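Local structure of membrane-bound lytic murein transglycosylase (Agrobacterium tumefaciens, 2PNW) at residues 33-38 and 55-60; 96-101 and 302-307; 173-178 and 194-199. The protein probably cleaves the glycan strands of peptidoglycan between N-acetylmuramic acid and N-acetylglucosamine, leaving 1,6-anhydromuramic acid ends, as other MltA-family lytic transglycosylases do. All coordinates share one frame; numbering follows the deposited sequence.

Interaction 1: residues 33-38 and 55-60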
loop_
_atom_site.group_PDB
_atom_site.type_symbol
_atom_site.label_atom_id
_atom_site.label_comp_id
_atom_site.label_asym_id
_atom_site.label_seq_id
_atom_site.Cartn_x
_atom_site.Cartn_y
_atom_site.Cartn_z
ATOM N N ALA A 33 -8.992 16.672 -3.373
ATOM C CA ALA A 33 -8.437 17.662 -4.325
ATOM C C ALA A 33 -7.184 17.151 -5.074
ATOM O O ALA A 33 -6.994 17.431 -6.275
ATOM C CB ALA A 33 -8.152 19.008 -3.603
ATOM N N THR A 34 -6.321 16.389 -4.393
ATOM C CA THR A 34 -5.138 15.869 -5.075
ATOM C C THR A 34 -5.548 14.808 -6.109
ATOM O O THR A 34 -4.933 14.724 -7.179
ATOM C CB THR A 34 -4.043 15.260 -4.114
ATOM O OG1 THR A 34 -4.567 14.121 -3.426
ATOM C CG2 THR A 34 -3.601 16.277 -3.083
ATOM N N ILE A 35 -6.552 13.997 -5.771
ATOM C CA ILE A 35 -7.059 12.968 -6.710
ATOM C C ILE A 35 -7.658 13.656 -7.939
ATOM O O ILE A 35 -7.394 13.247 -9.075
ATOM C CB ILE A 35 -8.120 12.082 -6.058
ATOM C CG1 ILE A 35 -7.505 11.326 -4.859
ATOM C CG2 ILE A 35 -8.613 11.005 -7.065
ATOM C CD1 ILE A 35 -8.623 10.792 -3.923
ATOM N N LEU A 36 -8.438 14.715 -7.700
ATOM C CA LEU A 36 -9.078 15.416 -8.834
ATOM C C LEU A 36 -8.030 16.044 -9.759
ATOM O O LEU A 36 -8.114 15.912 -10.985
ATOM C CB LEU A 36 -10.092 16.459 -8.353
ATOM C CG LEU A 36 -10.933 17.188 -9.435
ATOM C CD1 LEU A 36 -11.662 16.226 -10.410
ATOM C CD2 LEU A 36 -11.946 18.109 -8.778
ATOM N N SER A 37 -7.048 16.720 -9.172
ATOM C CA SER A 37 -5.928 17.275 -9.933
ATOM C C SER A 37 -5.222 16.195 -10.740
ATOM O O SER A 37 -4.893 16.394 -11.919
ATOM C CB SER A 37 -4.946 17.988 -8.971
ATOM O OG SER A 37 -3.874 18.583 -9.686
ATOM N N HIS A 38 -4.962 15.048 -10.112
ATOM C CA HIS A 38 -4.318 13.953 -10.817
ATOM C C HIS A 38 -5.191 13.484 -12.000
ATOM O O HIS A 38 -4.685 13.300 -13.119
ATOM C CB HIS A 38 -4.031 12.779 -9.873
ATOM C CG HIS A 38 -3.530 11.560 -10.581
ATOM N ND1 HIS A 38 -2.267 11.493 -11.135
ATOM C CD2 HIS A 38 -4.123 10.371 -10.842
ATOM C CE1 HIS A 38 -2.110 10.315 -11.722
ATOM N NE2 HIS A 38 -3.221 9.620 -11.561
ATOM N N ALA A 55 -14.562 8.195 -13.888
ATOM C CA ALA A 55 -15.492 9.283 -14.226
ATOM C C ALA A 55 -16.609 9.466 -13.197
ATOM O O ALA A 55 -16.998 10.597 -12.901
ATOM C CB ALA A 55 -16.096 9.087 -15.618
ATOM N N GLU A 56 -17.136 8.372 -12.662
ATOM C CA GLU A 56 -18.172 8.447 -11.607
ATOM C C GLU A 56 -17.591 9.066 -10.328
ATOM O O GLU A 56 -18.210 9.919 -9.695
ATOM C CB GLU A 56 -18.780 7.066 -11.335
ATOM C CG GLU A 56 -19.772 6.658 -12.453
ATOM C CD GLU A 56 -20.252 5.214 -12.398
ATOM O OE1 GLU A 56 -19.524 4.294 -11.944
ATOM O OE2 GLU A 56 -21.402 4.997 -12.825
ATOM N N LEU A 57 -16.387 8.642 -9.971
ATOM C CA LEU A 57 -15.671 9.245 -8.836
ATOM C C LEU A 57 -15.473 10.750 -9.027
ATOM O O LEU A 57 -15.655 11.527 -8.094
ATOM C CB LEU A 57 -14.315 8.573 -8.638
ATOM C CG LEU A 57 -13.334 9.224 -7.623
ATOM C CD1 LEU A 57 -13.855 9.163 -6.188
ATOM C CD2 LEU A 57 -11.938 8.621 -7.730
ATOM N N VAL A 58 -15.087 11.158 -10.231
ATOM C CA VAL A 58 -14.876 12.583 -10.537
ATOM C C VAL A 58 -16.128 13.408 -10.225
ATOM O O VAL A 58 -16.032 14.519 -9.735
ATOM C CB VAL A 58 -14.387 12.784 -11.996
ATOM C CG1 VAL A 58 -14.573 14.243 -12.466
ATOM C CG2 VAL A 58 -12.910 12.387 -12.091
ATOM N N SER A 59 -17.312 12.843 -10.436
ATOM C CA SER A 59 -18.515 13.604 -10.134
ATOM C C SER A 59 -18.575 13.974 -8.650
ATOM O O SER A 59 -18.913 15.119 -8.332
ATOM C CB SER A 59 -19.800 12.903 -10.621
ATOM O OG SER A 59 -20.054 11.743 -9.851
ATOM N N LEU A 60 -18.191 13.047 -7.760
ATOM C CA LEU A 60 -18.096 13.335 -6.311
ATOM C C LEU A 60 -16.989 14.340 -5.988
ATOM O O LEU A 60 -17.192 15.275 -5.203
ATOM C CB LEU A 60 -17.891 12.045 -5.505
ATOM C CG LEU A 60 -17.804 12.125 -3.964
ATOM C CD1 LEU A 60 -19.119 12.639 -3.354
ATOM C CD2 LEU A 60 -17.491 10.769 -3.419
#

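Interaction 2: residues 96-101 and 302-307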
loop_
_atom_site.group_PDB
_atom_site.type_symbol
_atom_site.label_atom_id
_atom_site.label_comp_id
_atom_site.label_asym_id
_atom_site.label_seq_id
_atom_site.Cartn_x
_atom_site.Cartn_y
_atom_site.Cartn_z
ATOM N N GLY A 96 -14.733 -8.516 7.298
ATOM C CA GLY A 96 -13.561 -7.888 6.696
ATOM C C GLY A 96 -12.376 -7.999 7.638
ATOM O O GLY A 96 -12.513 -8.471 8.784
ATOM N N PHE A 97 -11.214 -7.549 7.166
ATOM C CA PHE A 97 -9.973 -7.704 7.915
ATOM C C PHE A 97 -8.982 -6.592 7.574
ATOM O O PHE A 97 -8.780 -6.277 6.393
ATOM C CB PHE A 97 -9.347 -9.064 7.598
ATOM C CG PHE A 97 -8.269 -9.469 8.561
ATOM C CD1 PHE A 97 -8.601 -9.949 9.833
ATOM C CD2 PHE A 97 -6.929 -9.377 8.204
ATOM C CE1 PHE A 97 -7.600 -10.330 10.737
ATOM C CE2 PHE A 97 -5.921 -9.762 9.101
ATOM C CZ PHE A 97 -6.266 -10.233 10.371
ATOM N N VAL A 98 -8.393 -5.988 8.605
ATOM C CA VAL A 98 -7.382 -4.949 8.392
ATOM C C VAL A 98 -6.028 -5.276 9.000
ATOM O O VAL A 98 -5.929 -5.873 10.092
ATOM C CB VAL A 98 -7.830 -3.545 8.851
ATOM C CG1 VAL A 98 -8.955 -3.027 7.958
ATOM C CG2 VAL A 98 -8.247 -3.543 10.351
ATOM N N THR A 99 -4.994 -4.935 8.233
ATOM C CA THR A 99 -3.647 -4.867 8.733
ATOM C C THR A 99 -3.203 -3.413 8.573
ATOM O O THR A 99 -4.045 -2.526 8.289
ATOM C CB THR A 99 -2.732 -5.880 8.021
ATOM O OG1 THR A 99 -2.837 -5.713 6.600
ATOM C CG2 THR A 99 -3.152 -7.330 8.372
ATOM N N ALA A 100 -1.920 -3.135 8.784
ATOM C CA ALA A 100 -1.451 -1.746 8.641
ATOM C C ALA A 100 -0.086 -1.689 7.992
ATOM O O ALA A 100 0.661 -2.680 8.012
ATOM C CB ALA A 100 -1.450 -1.014 9.983
ATOM N N PHE A 101 0.242 -0.529 7.424
ATOM C CA PHE A 101 1.549 -0.305 6.819
ATOM C C PHE A 101 1.988 1.127 7.098
ATOM O O PHE A 101 1.199 1.931 7.616
ATOM C CB PHE A 101 1.544 -0.657 5.309
ATOM C CG PHE A 101 0.862 0.367 4.414
ATOM C CD1 PHE A 101 1.607 1.086 3.478
ATOM C CD2 PHE A 101 -0.510 0.537 4.437
ATOM C CE1 PHE A 101 0.971 2.010 2.595
ATOM C CE2 PHE A 101 -1.152 1.441 3.558
ATOM C CZ PHE A 101 -0.401 2.182 2.660
ATOM N N ILE A 302 -14.445 2.379 7.819
ATOM C CA ILE A 302 -13.905 1.143 8.363
ATOM C C ILE A 302 -14.201 1.113 9.850
ATOM O O ILE A 302 -13.870 2.059 10.566
ATOM C CB ILE A 302 -12.373 1.018 8.108
ATOM C CG1 ILE A 302 -12.050 1.132 6.599
ATOM C CG2 ILE A 302 -11.805 -0.261 8.743
ATOM C CD1 ILE A 302 -12.732 0.087 5.753
ATOM N N HIS A 303 -14.867 0.050 10.293
ATOM C CA HIS A 303 -15.215 -0.118 11.702
ATOM C C HIS A 303 -14.528 -1.372 12.239
ATOM O O HIS A 303 -14.881 -2.488 11.844
ATOM C CB HIS A 303 -16.739 -0.219 11.879
ATOM C CG HIS A 303 -17.169 -0.406 13.302
ATOM N ND1 HIS A 303 -18.103 -1.348 13.679
ATOM C CD2 HIS A 303 -16.777 0.212 14.440
ATOM C CE1 HIS A 303 -18.279 -1.295 14.989
ATOM N NE2 HIS A 303 -17.483 -0.360 15.477
ATOM N N ALA A 304 -13.545 -1.178 13.123
ATOM C CA ALA A 304 -12.753 -2.285 13.666
ATOM C C ALA A 304 -12.710 -2.128 15.173
ATOM O O ALA A 304 -11.736 -1.599 15.716
ATOM C CB ALA A 304 -11.327 -2.303 13.070
ATOM N N PRO A 305 -13.785 -2.561 15.855
ATOM C CA PRO A 305 -13.928 -2.248 17.275
ATOM C C PRO A 305 -12.850 -2.874 18.178
ATOM O O PRO A 305 -12.521 -2.288 19.205
ATOM C CB PRO A 305 -15.340 -2.763 17.604
ATOM C CG PRO A 305 -15.602 -3.820 16.617
ATOM C CD PRO A 305 -14.929 -3.348 15.351
ATOM N N THR A 306 -12.285 -4.015 17.796
ATOM C CA THR A 306 -11.159 -4.600 18.561
ATOM C C THR A 306 -9.835 -3.836 18.379
ATOM O O THR A 306 -8.862 -4.074 19.108
ATOM C CB THR A 306 -10.930 -6.105 18.255
ATOM O OG1 THR A 306 -10.536 -6.288 16.886
ATOM C CG2 THR A 306 -12.173 -6.929 18.549
ATOM N N LEU A 307 -9.796 -2.922 17.407
ATOM C CA LEU A 307 -8.590 -2.133 17.144
ATOM C C LEU A 307 -8.672 -0.810 17.885
ATOM O O LEU A 307 -9.426 0.094 17.489
ATOM C CB LEU A 307 -8.432 -1.900 15.640
ATOM C CG LEU A 307 -7.270 -1.046 15.122
ATOM C CD1 LEU A 307 -5.916 -1.623 15.510
ATOM C CD2 LEU A 307 -7.406 -0.940 13.591
#

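Interaction 3: residues 173-178 and 194-199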
loop_
_atom_site.group_PDB
_atom_site.type_symbol
_atom_site.label_atom_id
_atom_site.label_comp_id
_atom_site.label_asym_id
_atom_site.label_seq_id
_atom_site.Cartn_x
_atom_site.Cartn_y
_atom_site.Cartn_z
ATOM N N GLU A 173 22.387 2.445 -8.182
ATOM C CA GLU A 173 22.093 2.595 -6.763
ATOM C C GLU A 173 21.621 4.019 -6.469
ATOM O O GLU A 173 22.216 4.988 -6.976
ATOM C CB GLU A 173 23.345 2.272 -5.904
ATOM C CG GLU A 173 23.964 0.868 -6.175
ATOM C CD GLU A 173 24.955 0.804 -7.325
ATOM O OE1 GLU A 173 25.276 1.866 -7.949
ATOM O OE2 GLU A 173 25.402 -0.334 -7.640
ATOM N N ILE A 174 20.561 4.121 -5.678
ATOM C CA ILE A 174 20.085 5.385 -5.090
ATOM C C ILE A 174 20.912 5.712 -3.837
ATOM O O ILE A 174 21.297 6.860 -3.622
ATOM C CB ILE A 174 18.586 5.263 -4.723
ATOM C CG1 ILE A 174 17.740 5.024 -5.993
ATOM C CG2 ILE A 174 18.061 6.513 -3.934
ATOM C CD1 ILE A 174 16.307 4.574 -5.723
ATOM N N ALA A 175 21.188 4.685 -3.030
ATOM C CA ALA A 175 21.942 4.785 -1.774
ATOM C C ALA A 175 22.231 3.366 -1.274
ATOM O O ALA A 175 21.777 2.397 -1.891
ATOM C CB ALA A 175 21.151 5.581 -0.700
ATOM N N TRP A 176 22.956 3.261 -0.150
ATOM C CA TRP A 176 23.303 1.982 0.469
ATOM C C TRP A 176 22.843 1.964 1.905
ATOM O O TRP A 176 23.152 2.878 2.664
ATOM C CB TRP A 176 24.824 1.761 0.446
ATOM C CG TRP A 176 25.342 1.231 -0.836
ATOM C CD1 TRP A 176 25.553 -0.097 -1.159
ATOM C CD2 TRP A 176 25.729 1.984 -1.977
ATOM N NE1 TRP A 176 26.044 -0.201 -2.432
ATOM C CE2 TRP A 176 26.166 1.065 -2.953
ATOM C CE3 TRP A 176 25.757 3.348 -2.266
ATOM C CZ2 TRP A 176 26.633 1.464 -4.188
ATOM C CZ3 TRP A 176 26.191 3.748 -3.500
ATOM C CH2 TRP A 176 26.617 2.813 -4.457
ATOM N N ALA A 177 22.101 0.928 2.281
ATOM C CA ALA A 177 21.610 0.751 3.654
ATOM C C ALA A 177 22.625 -0.097 4.445
ATOM O O ALA A 177 23.507 -0.724 3.860
ATOM C CB ALA A 177 20.245 0.062 3.629
ATOM N N ARG A 178 22.494 -0.111 5.765
ATOM C CA ARG A 178 23.380 -0.925 6.619
ATOM C C ARG A 178 22.651 -2.091 7.247
ATOM O O ARG A 178 23.293 -2.932 7.895
ATOM C CB ARG A 178 24.029 -0.075 7.732
ATOM C CG ARG A 178 23.040 0.590 8.666
ATOM C CD ARG A 178 23.764 1.415 9.764
ATOM N NE ARG A 178 24.674 0.552 10.511
ATOM C CZ ARG A 178 25.714 0.969 11.228
ATOM N NH1 ARG A 178 26.000 2.266 11.319
ATOM N NH2 ARG A 178 26.474 0.069 11.860
ATOM N N LEU A 194 14.647 8.116 3.263
ATOM C CA LEU A 194 16.059 7.786 3.428
ATOM C C LEU A 194 16.761 8.937 4.160
ATOM O O LEU A 194 16.614 10.109 3.755
ATOM C CB LEU A 194 16.719 7.556 2.060
ATOM C CG LEU A 194 16.079 6.544 1.096
ATOM C CD1 LEU A 194 16.983 6.381 -0.114
ATOM C CD2 LEU A 194 15.883 5.185 1.837
ATOM N N VAL A 195 17.490 8.624 5.230
ATOM C CA VAL A 195 18.201 9.655 6.004
ATOM C C VAL A 195 19.697 9.384 5.914
ATOM O O VAL A 195 20.170 8.287 6.266
ATOM C CB VAL A 195 17.779 9.672 7.490
ATOM C CG1 VAL A 195 18.330 10.939 8.192
ATOM C CG2 VAL A 195 16.282 9.657 7.615
ATOM N N PHE A 196 20.441 10.380 5.428
ATOM C CA PHE A 196 21.875 10.222 5.186
ATOM C C PHE A 196 22.661 10.735 6.419
ATOM O O PHE A 196 22.088 11.412 7.268
ATOM C CB PHE A 196 22.265 11.014 3.942
ATOM C CG PHE A 196 21.768 10.419 2.647
ATOM C CD1 PHE A 196 22.647 9.736 1.807
ATOM C CD2 PHE A 196 20.445 10.563 2.260
ATOM C CE1 PHE A 196 22.203 9.186 0.591
ATOM C CE2 PHE A 196 19.980 10.013 1.044
ATOM C CZ PHE A 196 20.872 9.336 0.208
ATOM N N PRO A 197 23.965 10.427 6.511
ATOM C CA PRO A 197 24.755 10.791 7.695
ATOM C C PRO A 197 24.924 12.304 7.879
ATOM O O PRO A 197 25.195 12.764 8.987
ATOM C CB PRO A 197 26.107 10.109 7.434
ATOM C CG PRO A 197 25.805 9.027 6.454
ATOM C CD PRO A 197 24.792 9.694 5.546
ATOM N N ASP A 198 24.727 13.071 6.813
ATOM C CA ASP A 198 24.771 14.545 6.913
ATOM C C ASP A 198 23.387 15.173 7.164
ATOM O O ASP A 198 23.224 16.401 7.089
ATOM C CB ASP A 198 25.437 15.137 5.660
ATOM C CG ASP A 198 24.704 14.797 4.384
ATOM O OD1 ASP A 198 23.624 14.188 4.432
ATOM O OD2 ASP A 198 25.190 15.161 3.300
ATOM N N GLY A 199 22.385 14.328 7.429
ATOM C CA GLY A 199 21.028 14.798 7.687
ATOM C C GLY A 199 20.125 14.957 6.471
ATOM O O GLY A 199 18.946 15.258 6.625
#

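Interaction 1: residues 33-38 and 55-60
Between Ile-35 and Leu-36 on one helix and Leu-57 and Val-58 on the other there is no ring or other flat group with faces or edges to cover; branched aliphatic chains alone make the contact, methyl against methyl. It consists of two touches. The CG2 branch of Ile-35 reaches Leu-57 CD2 at 4.1 Å, and the two side chains cross at about a right angle. One residue further along each helix, Leu-36 CD1 lies 4.1 Å from Val-58 CG1, again with the side chains crosswise. Leu-36 gets there by extension: CG stands opposite the backbone N (chi1 -175°), which carries the isopropyl end toward the other helix although the bond to CB does not aim at it. Ile-35 also leans on Tyr-45, in the connection between the helices, and on Leu-61, while Leu-36 runs on over Leu-61, Glu-62 and Glu-65 of helix 54-66. The polar groups turn elsewhere. The bond from CA to CB of Ser-59 points away from segment 33-38, its OG bonds to Glu-56 O at 2.6 Å, in the carbonyl plane on a lone pair, and the Glu-56 carboxylate forms a salt bridge with Arg-369. Methyl-to-methyl packing of this kind carries no directional bond, so hydrophobic burial and the fit of the branches hold helices 28-39 and 54-66 together here.

Interaction 2: residues 96-101 and 302-307
Val-98 meets Ile-302, Ala-304 and Leu-307 by itself, one valine of strand 96-109 set against three side chains. Its two methyls divide the work. CG1 takes Ile-302 CG2 at 4.0 Å, the two side chains lying alongside each other and pointing opposite ways. CG1 stands opposite the carbonyl carbon (chi1 -68°), which puts CG2 between the backbone N and the carbonyl carbon, 4.3 Å from Ala-304 CB and 4.2 Å from Leu-307 CD2. All four residues are buried, and Phe-358 and Ile-337 add to the packing around Val-98. The other side is looser. From Ala-304 to Leu-307 the chain makes a type I turn, closed by Leu-307 N to Ala-304 O at 2.9 Å, whose Pro-305 and Thr-306 face solvent; Pro-305 CD sits 3.9 Å above the centre of the His-303 ring. The turn brings Leu-307 back so that its side chain joins Ile-302 and Ala-304 around the valine. The strands do not pair directly: 96-109 and 299-304 both run antiparallel to strand 353-363, and Val-98 bonds through its backbone to Asn-354. Apolar side chains gathered between strands in this way are consistent with the interior of the double-psi beta-barrel to which the 3D domain is related.

Interaction 3: residues 173-178 and 194-199
Ala-175 CB fits against two residues at once, Leu-194 and Phe-196. It lies 3.9 Å from CZ and 4.0 Å from CE1 of the Phe-196 ring, approaching obliquely, and 4.3 Å from Leu-194 CD1. The same CD1 methyl touches Ile-174 CG2 at 4.0 Å, and there the two side chains cross at about a right angle, so Leu-194 bridges Ile-174 and Ala-175. The ring of Phe-196 is brought in by its first torsion: CG lies opposite the carbonyl carbon (chi1 -72°), and the far end of the ring approaches Ala-175 although the bond to CB is not aimed at it. Between the strands of the two segments runs strand 96-109, which pairs antiparallel with 173-177 and parallel with 191-195. Its Val-108 touches Ala-175, Leu-194 and Phe-196, and Ile-204 packs on Ile-174 and Leu-194. Further out the backbone fixes these positions. The chain turns a corner at Ile-174, and Ala-175 bonds through its backbone to Ile-120. Just beyond Leu-194, a type I turn from Phe-196 to Gly-199 closes through Gly-199 N to Phe-196 O at 2.9 Å. Farther from the contact, Glu-173 CB lies 3.6 Å above one face of the Trp-176 indole, offset toward its edge, and Arg-178 forms a cation-pi pair with Trp-116. The contact itself is wholly apolar but only partly buried, with Ala-175 and Leu-194 the buried pair, implying that van der Waals fit and partial hydrophobic burial join the two segments across the intervening strand in the MltA-specific insert.

Along the chain interaction 1 comes first, between helices 28-39 and 54-66, and closes before strand 96-109 begins. Interaction 2 joins the start of that strand to 302-307, far along the chain, and interaction 3 is nested inside the long loop so closed. The centres of interactions 1 and 2 lie about 26 Å apart, those of interactions 2 and 3 about 33 Å, and those of interactions 1 and 3 about 36 Å; none touch. Strand 96-109 links the last two: its first residues pack against the 3D-domain segment, and further along it pairs with strands 173-177 and 191-195. One long strand, interrupted by a bulge or short loop, thus runs between the 3D domain, probably barrel-like, and the insert, while interaction 1 belongs to the helical part.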